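Local structure of trans-4-hydroxy-L-proline dehydratase (Clostridioides difficile 70-100-2010, 6VXC) at residues E171-R176 and N295-F300; P178-C183 and Y465-Y470; E478-N483 and E511-Q516. The protein uses glycyl radical chemistry to dehydrate trans-4-hydroxy-L-proline to (S)-1-pyrroline-5-carboxylate, in the anaerobic degradation of hydroxyproline. All blocks are in the same frame, centred on the assembly; numbering follows the deposited sequence.

Contact 1. Residues E171-R176 and N295-F300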
loop_
_atom_site.group_PDB
_atom_site.type_symbol
_atom_site.label_atom_id
_atom_site.label_comp_id
_atom_site.label_asym_id
_atom_site.label_seq_id
_atom_site.Cartn_x
_atom_site.Cartn_y
_atom_site.Cartn_z
ATOM N N GLU A 171 -5.340 -10.713 7.478
ATOM C CA GLU A 171 -5.689 -9.724 8.497
ATOM C C GLU A 171 -4.611 -8.645 8.564
ATOM O O GLU A 171 -3.504 -8.896 9.045
ATOM C CB GLU A 171 -5.860 -10.380 9.869
ATOM C CG GLU A 171 -6.093 -9.349 10.958
ATOM C CD GLU A 171 -7.150 -8.341 10.576
ATOM O OE1 GLU A 171 -8.251 -8.766 10.179
ATOM O OE2 GLU A 171 -6.890 -7.132 10.667
ATOM N N PHE A 172 -4.952 -7.437 8.123
ATOM C CA PHE A 172 -3.948 -6.389 7.979
ATOM C C PHE A 172 -3.440 -5.864 9.314
ATOM O O PHE A 172 -2.304 -5.395 9.394
ATOM C CB PHE A 172 -4.516 -5.240 7.146
ATOM C CG PHE A 172 -4.027 -5.229 5.731
ATOM C CD1 PHE A 172 -3.919 -6.420 5.018
ATOM C CD2 PHE A 172 -3.624 -4.050 5.132
ATOM C CE1 PHE A 172 -3.440 -6.430 3.718
ATOM C CE2 PHE A 172 -3.151 -4.052 3.824
ATOM C CZ PHE A 172 -3.051 -5.256 3.121
ATOM N N MET A 173 -4.230 -5.953 10.384
ATOM C CA MET A 173 -3.829 -5.300 11.623
ATOM C C MET A 173 -3.146 -6.250 12.612
ATOM O O MET A 173 -2.965 -5.891 13.779
ATOM C CB MET A 173 -5.032 -4.608 12.273
ATOM C CG MET A 173 -5.116 -3.120 11.948
ATOM S SD MET A 173 -5.167 -2.807 10.151
ATOM C CE MET A 173 -6.838 -3.288 9.757
ATOM N N GLU A 174 -2.705 -7.428 12.160
ATOM C CA GLU A 174 -2.054 -8.346 13.089
ATOM C C GLU A 174 -0.640 -7.907 13.450
ATOM O O GLU A 174 -0.172 -8.207 14.550
ATOM C CB GLU A 174 -2.040 -9.775 12.534
ATOM C CG GLU A 174 -1.231 -10.009 11.255
ATOM C CD GLU A 174 -0.886 -11.484 11.068
ATOM O OE1 GLU A 174 -1.470 -12.130 10.159
ATOM O OE2 GLU A 174 -0.047 -11.996 11.855
ATOM N N GLN A 175 0.078 -7.261 12.531
ATOM C CA GLN A 175 1.453 -6.845 12.784
ATOM C C GLN A 175 1.712 -5.379 12.474
ATOM O O GLN A 175 2.861 -4.936 12.578
ATOM C CB GLN A 175 2.420 -7.699 11.969
ATOM C CG GLN A 175 2.480 -9.157 12.403
ATOM C CD GLN A 175 3.282 -9.981 11.445
ATOM O OE1 GLN A 175 4.351 -9.554 10.995
ATOM N NE2 GLN A 175 2.780 -11.170 11.110
ATOM N N ARG A 176 0.697 -4.635 12.051
ATOM C CA ARG A 176 0.850 -3.242 11.672
ATOM C C ARG A 176 -0.405 -2.495 12.069
ATOM O O ARG A 176 -1.469 -3.091 12.253
ATOM C CB ARG A 176 1.106 -3.059 10.159
ATOM C CG ARG A 176 2.270 -3.865 9.628
ATOM C CD ARG A 176 2.630 -3.479 8.212
ATOM N NE ARG A 176 3.431 -2.266 8.184
ATOM C CZ ARG A 176 3.966 -1.749 7.085
ATOM N NH1 ARG A 176 3.779 -2.346 5.909
ATOM N NH2 ARG A 176 4.693 -0.649 7.172
ATOM N N ASN A 295 3.638 1.683 13.389
ATOM C CA ASN A 295 4.056 0.973 12.171
ATOM C C ASN A 295 2.880 0.914 11.198
ATOM O O ASN A 295 2.226 -0.118 11.025
ATOM C CB ASN A 295 4.552 -0.430 12.496
ATOM C CG ASN A 295 4.977 -1.191 11.249
ATOM O OD1 ASN A 295 5.111 -0.604 10.173
ATOM N ND2 ASN A 295 5.239 -2.490 11.395
ATOM N N ILE A 296 2.622 2.041 10.518
ATOM C CA ILE A 296 1.415 2.185 9.701
ATOM C C ILE A 296 1.623 1.582 8.313
ATOM O O ILE A 296 2.707 1.663 7.741
ATOM C CB ILE A 296 0.988 3.666 9.613
ATOM C CG1 ILE A 296 2.192 4.552 9.251
ATOM C CG2 ILE A 296 0.322 4.103 10.903
ATOM C CD1 ILE A 296 1.864 6.013 9.105
ATOM N N TRP A 297 0.578 0.936 7.795
ATOM C CA TRP A 297 0.589 0.425 6.429
ATOM C C TRP A 297 0.900 1.537 5.435
ATOM O O TRP A 297 0.365 2.640 5.534
ATOM C CB TRP A 297 -0.762 -0.214 6.088
ATOM C CG TRP A 297 -0.881 -1.643 6.542
ATOM C CD1 TRP A 297 -1.587 -2.117 7.613
ATOM C CD2 TRP A 297 -0.264 -2.781 5.931
ATOM N NE1 TRP A 297 -1.446 -3.487 7.700
ATOM C CE2 TRP A 297 -0.636 -3.915 6.681
ATOM C CE3 TRP A 297 0.573 -2.950 4.820
ATOM C CZ2 TRP A 297 -0.204 -5.196 6.353
ATOM C CZ3 TRP A 297 0.998 -4.229 4.494
ATOM C CH2 TRP A 297 0.611 -5.332 5.264
ATOM N N ASP A 298 1.766 1.235 4.467
ATOM C CA ASP A 298 2.088 2.152 3.365
ATOM C C ASP A 298 2.771 3.430 3.844
ATOM O O ASP A 298 2.634 4.487 3.217
ATOM C CB ASP A 298 0.841 2.502 2.555
ATOM C CG ASP A 298 0.220 1.281 1.879
ATOM O OD1 ASP A 298 0.841 0.200 1.900
ATOM O OD2 ASP A 298 -0.878 1.414 1.324
ATOM N N ALA A 299 3.546 3.322 4.927
ATOM C CA ALA A 299 4.360 4.422 5.442
ATOM C C ALA A 299 3.603 5.747 5.445
ATOM O O ALA A 299 2.592 5.889 6.131
ATOM C CB ALA A 299 5.648 4.529 4.624
ATOM N N PHE A 300 4.101 6.730 4.699
ATOM C CA PHE A 300 3.421 8.006 4.510
ATOM C C PHE A 300 3.797 8.516 3.127
ATOM O O PHE A 300 4.734 8.015 2.504
ATOM C CB PHE A 300 3.794 9.025 5.621
ATOM C CG PHE A 300 2.752 10.097 5.851
ATOM C CD1 PHE A 300 1.406 9.785 5.901
ATOM C CD2 PHE A 300 3.121 11.410 6.051
ATOM C CE1 PHE A 300 0.450 10.757 6.133
ATOM C CE2 PHE A 300 2.168 12.395 6.280
ATOM C CZ PHE A 300 0.837 12.074 6.329
HETATM O O HOH W 1 4.716 -3.288 14.033
HETATM O O HOH W 2 3.015 -1.076 3.202
#
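Arg176 and Asn295 bring the two backbones nearest, their CA atoms 5.3 Å apart. Neither segment is a regular helix or strand, but Ile296 to Ala299 form a type II beta turn. From this turn Trp297 inserts its indole between two side chains of 171-176; the flat indole with its single N-H suits this place. Trp297 NE1 donates to Phe172 O over 2.7 Å; the O lies in the indole plane, whereas the N-H arrives from above the carbonyl plane. One indole face takes the Phe172 ring as an offset stack, planes inclined by 21° and the phenyl and six-membered ring centroids 4.1 Å apart. Over the opposite face lies Arg176, its CD 3.6 Å from the same six-membered ring centroid in a CH-pi contact. The turn reaches the active site of this glycyl radical enzyme: the Asp298 side chain is about 4 Å from that of Glu456, by analogy with relatives the proton acceptor. A bend at chi3 (80°) keeps Arg176 NH1 over the indole, an off-centre cation-pi contact, while NE at 3.1 Å and NH2 at 3.0 Å grip Asn295 OD1 from one face of the amide. NH2 also forms a salt bridge with Asp359.

Contact 2. Residues P178-C183 and Y465-Y470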
loop_
_atom_site.group_PDB
_atom_site.type_symbol
_atom_site.label_atom_id
_atom_site.label_comp_id
_atom_site.label_asym_id
_atom_site.label_seq_id
_atom_site.Cartn_x
_atom_site.Cartn_y
_atom_site.Cartn_z
ATOM N N PRO A 178 -3.390 0.474 11.287
ATOM C CA PRO A 178 -4.205 0.723 10.083
ATOM C C PRO A 178 -3.517 1.580 9.036
ATOM O O PRO A 178 -3.473 1.193 7.860
ATOM C CB PRO A 178 -5.456 1.399 10.664
ATOM C CG PRO A 178 -5.587 0.806 12.036
ATOM C CD PRO A 178 -4.171 0.634 12.526
ATOM N N GLY A 179 -3.017 2.750 9.427
ATOM C CA GLY A 179 -2.251 3.569 8.508
ATOM C C GLY A 179 -2.989 3.774 7.209
ATOM O O GLY A 179 -4.155 4.172 7.184
ATOM N N HIS A 180 -2.294 3.510 6.111
ATOM C CA HIS A 180 -2.865 3.588 4.774
ATOM C C HIS A 180 -3.437 4.976 4.496
ATOM O O HIS A 180 -4.572 5.108 4.044
ATOM C CB HIS A 180 -3.940 2.518 4.564
ATOM C CG HIS A 180 -4.238 2.262 3.123
ATOM N ND1 HIS A 180 -5.169 2.988 2.416
ATOM C CD2 HIS A 180 -3.711 1.375 2.248
ATOM C CE1 HIS A 180 -5.204 2.560 1.167
ATOM N NE2 HIS A 180 -4.328 1.581 1.039
ATOM N N THR A 181 -2.634 6.017 4.727
ATOM C CA THR A 181 -3.148 7.379 4.603
ATOM C C THR A 181 -2.110 8.302 3.946
ATOM O O THR A 181 -0.939 7.949 3.782
ATOM C CB THR A 181 -3.610 7.910 5.976
ATOM O OG1 THR A 181 -4.431 9.068 5.791
ATOM C CG2 THR A 181 -2.435 8.282 6.844
ATOM N N VAL A 182 -2.561 9.498 3.556
ATOM C CA VAL A 182 -1.808 10.406 2.686
ATOM C C VAL A 182 -1.902 11.817 3.248
ATOM O O VAL A 182 -2.963 12.250 3.702
ATOM C CB VAL A 182 -2.330 10.351 1.228
ATOM C CG1 VAL A 182 -1.578 11.342 0.288
ATOM C CG2 VAL A 182 -2.213 8.922 0.685
ATOM N N CYS A 183 -0.796 12.542 3.187
ATOM C CA CYS A 183 -0.744 13.897 3.709
ATOM C C CYS A 183 -1.594 14.837 2.859
ATOM O O CYS A 183 -1.643 14.717 1.634
ATOM C CB CYS A 183 0.709 14.376 3.730
ATOM S SG CYS A 183 1.025 15.833 4.721
ATOM N N TYR A 465 -9.109 5.573 5.258
ATOM C CA TYR A 465 -9.583 4.541 4.335
ATOM C C TYR A 465 -8.683 3.337 4.559
ATOM O O TYR A 465 -7.564 3.278 4.048
ATOM C CB TYR A 465 -9.611 5.019 2.867
ATOM C CG TYR A 465 -8.354 5.648 2.260
ATOM C CD1 TYR A 465 -7.883 6.878 2.705
ATOM C CD2 TYR A 465 -7.708 5.056 1.168
ATOM C CE1 TYR A 465 -6.749 7.475 2.129
ATOM C CE2 TYR A 465 -6.595 5.641 0.586
ATOM C CZ TYR A 465 -6.117 6.850 1.067
ATOM O OH TYR A 465 -5.000 7.422 0.480
ATOM N N VAL A 466 -9.190 2.393 5.371
ATOM C CA VAL A 466 -8.399 1.318 5.958
ATOM C C VAL A 466 -8.645 0.027 5.175
ATOM O O VAL A 466 -9.791 -0.390 4.985
ATOM C CB VAL A 466 -8.738 1.138 7.450
ATOM C CG1 VAL A 466 -7.972 -0.041 8.041
ATOM C CG2 VAL A 466 -8.451 2.428 8.244
ATOM N N LEU A 467 -7.564 -0.601 4.729
ATOM C CA LEU A 467 -7.624 -1.942 4.160
ATOM C C LEU A 467 -7.568 -2.944 5.307
ATOM O O LEU A 467 -6.746 -2.792 6.218
ATOM C CB LEU A 467 -6.452 -2.174 3.206
ATOM C CG LEU A 467 -6.632 -1.768 1.734
ATOM C CD1 LEU A 467 -7.139 -0.354 1.618
ATOM C CD2 LEU A 467 -5.328 -1.920 0.972
ATOM N N THR A 468 -8.443 -3.957 5.290
ATOM C CA THR A 468 -8.471 -4.911 6.399
ATOM C C THR A 468 -7.913 -6.289 6.054
ATOM O O THR A 468 -7.664 -7.075 6.976
ATOM C CB THR A 468 -9.900 -5.071 6.973
ATOM O OG1 THR A 468 -10.763 -5.667 6.003
ATOM C CG2 THR A 468 -10.497 -3.725 7.427
ATOM N N GLY A 469 -7.713 -6.605 4.782
ATOM C CA GLY A 469 -7.128 -7.866 4.373
ATOM C C GLY A 469 -7.689 -8.336 3.043
ATOM O O GLY A 469 -8.756 -7.920 2.607
ATOM N N TYR A 470 -6.951 -9.251 2.401
ATOM C CA TYR A 470 -7.342 -9.851 1.121
ATOM C C TYR A 470 -8.350 -10.984 1.341
ATOM O O TYR A 470 -8.336 -11.657 2.369
ATOM C CB TYR A 470 -6.111 -10.399 0.382
ATOM C CG TYR A 470 -5.054 -9.350 0.166
ATOM C CD1 TYR A 470 -5.150 -8.445 -0.882
ATOM C CD2 TYR A 470 -3.993 -9.234 1.041
ATOM C CE1 TYR A 470 -4.184 -7.450 -1.057
ATOM C CE2 TYR A 470 -3.030 -8.249 0.886
ATOM C CZ TYR A 470 -3.124 -7.359 -0.168
ATOM O OH TYR A 470 -2.168 -6.382 -0.320
HETATM O O HOH W 3 -4.867 -0.573 6.045
HETATM O O HOH W 4 -6.291 6.173 5.696
#
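Pro178 and Val466 mark the closest backbone approach between a loop and strand 463-472, which runs parallel to strand 565-573, consistent with the alpha/beta barrel that houses the active site in glycyl radical enzymes. Pro178 CB rests 3.9 Å from Val466 CG1, an apolar contact between two compact side chains, while a water donates to both Pro178 O and Leu467 O and so ties loop to strand. Gly179 follows with a positive phi (51°) that glycine adopts readily, and the chain turns there to bring His180 onto the strand. With CG anti to the backbone N (chi1 -161°), the imidazole meets two strand side chains, one at its edge and one over a face. The edge is directed at the face of Tyr465 in an offset edge-to-face pair, planes nearly perpendicular, and Leu467 CD1 sits over one face of the His180 ring, 3.6 Å from its centroid. His180 ND1 makes a weak, bent hydrogen bond of 2.9 Å to Tyr465 O; NE2 is bonded to Glu456, so the strand may help to orient His180 toward that residue. The carbonyl O of His180 lies over the centre of the Tyr465 ring and accepts from a second water, which in turn accepts from Tyr465 N. Further along, Val182 presents a methyl to the rim of the same phenol: Val182 CG2 lies 3.2 Å from Tyr465 OH, a hydroxyl hydrogen-bonded to Ser452.

Contact 3. Residues E478-N483 and E511-Q516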
loop_
_atom_site.group_PDB
_atom_site.type_symbol
_atom_site.label_atom_id
_atom_site.label_comp_id
_atom_site.label_asym_id
_atom_site.label_seq_id
_atom_site.Cartn_x
_atom_site.Cartn_y
_atom_site.Cartn_z
ATOM N N GLU A 478 -13.952 -22.952 -4.250
ATOM C CA GLU A 478 -13.498 -24.284 -3.869
ATOM C C GLU A 478 -14.329 -24.837 -2.718
ATOM O O GLU A 478 -14.817 -25.970 -2.790
ATOM C CB GLU A 478 -12.013 -24.252 -3.497
ATOM C CG GLU A 478 -11.406 -25.619 -3.160
ATOM C CD GLU A 478 -9.894 -25.554 -2.943
ATOM O OE1 GLU A 478 -9.449 -24.951 -1.950
ATOM O OE2 GLU A 478 -9.147 -26.102 -3.780
ATOM N N LEU A 479 -14.574 -24.017 -1.691
ATOM C CA LEU A 479 -15.438 -24.444 -0.594
ATOM C C LEU A 479 -16.824 -24.801 -1.103
ATOM O O LEU A 479 -17.389 -25.816 -0.693
ATOM C CB LEU A 479 -15.539 -23.350 0.479
ATOM C CG LEU A 479 -14.319 -22.912 1.304
ATOM C CD1 LEU A 479 -14.752 -21.917 2.392
ATOM C CD2 LEU A 479 -13.574 -24.094 1.914
ATOM N N THR A 480 -17.381 -23.976 -1.997
ATOM C CA THR A 480 -18.686 -24.257 -2.596
ATOM C C THR A 480 -18.710 -25.630 -3.255
ATOM O O THR A 480 -19.681 -26.380 -3.113
ATOM C CB THR A 480 -19.041 -23.180 -3.635
ATOM O OG1 THR A 480 -18.966 -21.883 -3.044
ATOM C CG2 THR A 480 -20.455 -23.397 -4.216
ATOM N N LEU A 481 -17.681 -25.944 -4.049
ATOM C CA LEU A 481 -17.621 -27.220 -4.752
ATOM C C LEU A 481 -17.370 -28.401 -3.821
ATOM O O LEU A 481 -17.475 -29.544 -4.267
ATOM C CB LEU A 481 -16.555 -27.168 -5.852
ATOM C CG LEU A 481 -16.822 -26.144 -6.966
ATOM C CD1 LEU A 481 -15.673 -26.092 -7.955
ATOM C CD2 LEU A 481 -18.106 -26.462 -7.683
ATOM N N ASN A 482 -17.040 -28.152 -2.550
ATOM C CA ASN A 482 -16.786 -29.190 -1.559
ATOM C C ASN A 482 -17.743 -29.099 -0.369
ATOM O O ASN A 482 -17.456 -29.658 0.690
ATOM C CB ASN A 482 -15.332 -29.114 -1.089
ATOM C CG ASN A 482 -14.344 -29.647 -2.131
ATOM O OD1 ASN A 482 -14.042 -30.836 -2.156
ATOM N ND2 ASN A 482 -13.853 -28.766 -3.001
ATOM N N ASN A 483 -18.878 -28.417 -0.528
ATOM C CA ASN A 483 -19.912 -28.352 0.505
ATOM C C ASN A 483 -19.350 -27.799 1.812
ATOM O O ASN A 483 -19.646 -28.292 2.901
ATOM C CB ASN A 483 -20.551 -29.731 0.702
ATOM C CG ASN A 483 -21.893 -29.685 1.410
ATOM O OD1 ASN A 483 -22.569 -28.657 1.464
ATOM N ND2 ASN A 483 -22.324 -30.843 1.888
ATOM N N GLU A 511 -25.826 -19.487 -6.744
ATOM C CA GLU A 511 -26.461 -19.150 -5.473
ATOM C C GLU A 511 -25.714 -19.766 -4.297
ATOM O O GLU A 511 -25.525 -19.113 -3.271
ATOM C CB GLU A 511 -27.919 -19.606 -5.487
ATOM C CG GLU A 511 -28.561 -19.698 -4.108
ATOM C CD GLU A 511 -29.916 -20.422 -4.147
ATOM O OE1 GLU A 511 -30.910 -19.797 -4.573
ATOM O OE2 GLU A 511 -29.984 -21.625 -3.781
ATOM N N ALA A 512 -25.282 -21.023 -4.429
ATOM C CA ALA A 512 -24.482 -21.651 -3.381
ATOM C C ALA A 512 -23.171 -20.901 -3.157
ATOM O O ALA A 512 -22.753 -20.691 -2.013
ATOM C CB ALA A 512 -24.202 -23.117 -3.739
ATOM N N PHE A 513 -22.511 -20.489 -4.242
ATOM C CA PHE A 513 -21.302 -19.680 -4.110
ATOM C C PHE A 513 -21.576 -18.386 -3.357
ATOM O O PHE A 513 -20.793 -17.988 -2.487
ATOM C CB PHE A 513 -20.731 -19.359 -5.492
ATOM C CG PHE A 513 -19.711 -18.240 -5.495
ATOM C CD1 PHE A 513 -18.408 -18.472 -5.096
ATOM C CD2 PHE A 513 -20.076 -16.957 -5.877
ATOM C CE1 PHE A 513 -17.469 -17.445 -5.095
ATOM C CE2 PHE A 513 -19.154 -15.917 -5.870
ATOM C CZ PHE A 513 -17.846 -16.157 -5.474
ATOM N N LYS A 514 -22.672 -17.704 -3.701
ATOM C CA LYS A 514 -23.009 -16.459 -3.024
ATOM C C LYS A 514 -23.278 -16.681 -1.539
ATOM O O LYS A 514 -22.923 -15.830 -0.710
ATOM C CB LYS A 514 -24.205 -15.804 -3.714
ATOM C CG LYS A 514 -23.850 -15.207 -5.082
ATOM C CD LYS A 514 -24.912 -14.220 -5.566
ATOM C CE LYS A 514 -26.204 -14.917 -5.994
ATOM N NZ LYS A 514 -27.231 -13.996 -6.590
ATOM N N LYS A 515 -23.842 -17.834 -1.174
ATOM C CA LYS A 515 -24.027 -18.134 0.244
ATOM C C LYS A 515 -22.694 -18.377 0.940
ATOM O O LYS A 515 -22.493 -17.914 2.066
ATOM C CB LYS A 515 -24.936 -19.347 0.438
ATOM C CG LYS A 515 -26.391 -19.130 0.080
ATOM C CD LYS A 515 -27.168 -20.388 0.460
ATOM C CE LYS A 515 -28.524 -20.458 -0.193
ATOM N NZ LYS A 515 -29.158 -21.757 0.172
ATOM N N GLN A 516 -21.765 -19.090 0.292
ATOM C CA GLN A 516 -20.448 -19.237 0.898
ATOM C C GLN A 516 -19.776 -17.879 1.057
ATOM O O GLN A 516 -19.180 -17.598 2.098
ATOM C CB GLN A 516 -19.578 -20.176 0.074
ATOM C CG GLN A 516 -20.086 -21.604 0.023
ATOM C CD GLN A 516 -19.734 -22.388 1.265
ATOM O OE1 GLN A 516 -19.061 -21.889 2.172
ATOM N NE2 GLN A 516 -20.171 -23.635 1.304
#
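The Phe513 ring meets Thr480 at its edge: Thr480 OG1 lies near the ring plane, 4.0 Å from Phe513 CD1. The other flat group at the interface is the Gln516 amide, whose two ends touch the partner helix only loosely, Gln516 OE1 lying 4.2 Å from Leu479 CB. Its NE2 is instead hydrogen-bonded to Ile495 O and Thr497 OG1, partners in the loop between the two helices, which satisfy this buried amide nitrogen.

Thr480, a small residue, sits at the closest approach, its CA 5.5 Å from that of Phe513, consistent with its size. Because OG1 stands beside the backbone N (chi1 -55°), it can bond to Ile476 O in its own helix, and a hydroxyl paired in this way can face carbon atoms: Gln516 CG is 3.3 Å from Thr480 OG1. On the other branch Thr480 CG2 rests 3.8 Å from Ala512 CB, so that two methyl groups meet where the helices are close. Gln516 and Thr480 lie alongside, pointing opposite ways, the glutamine chain bent at chi2 (-80°).

The helix carrying Thr480 ends in a Schellman motif. Asn483, with positive phi, is the C-prime residue, and Gly484 N bonds back to Leu479 O. Just before it, Asn482 ND2 donates almost straight to Glu478 O (3.0 Å), which lies in the amide plane of Asn482. Thus the last turn of helix 473-481 lies against the early part of the long helix 506-538, and helix 575-591 joins them, Ile585 touching Leu481 and Ile578 touching Phe513, an apolar setting that suits an aromatic side chain.

Contacts 1 and 2 belong to the buried centre of the chain, their midpoints 8 Å apart, and share the loop between helices 158-166 and 186-189. They touch directly: Trp297 O and His180 N are probably hydrogen-bonded, as are Phe172 N and Thr468 O, and both sites approach Glu456. Their chemistry mixes aromatic rings with polar groups and waters, as fits loops and a strand beside an active site. Contact 3, whose centre is about 30 Å from that of the chain, is peripheral yet mostly buried where its helices touch through methyls and methylenes, with Glu511, Lys514 and Lys515 exposed. Strand 463-472 of contact 2 leads directly into helix 473-481 of contact 3.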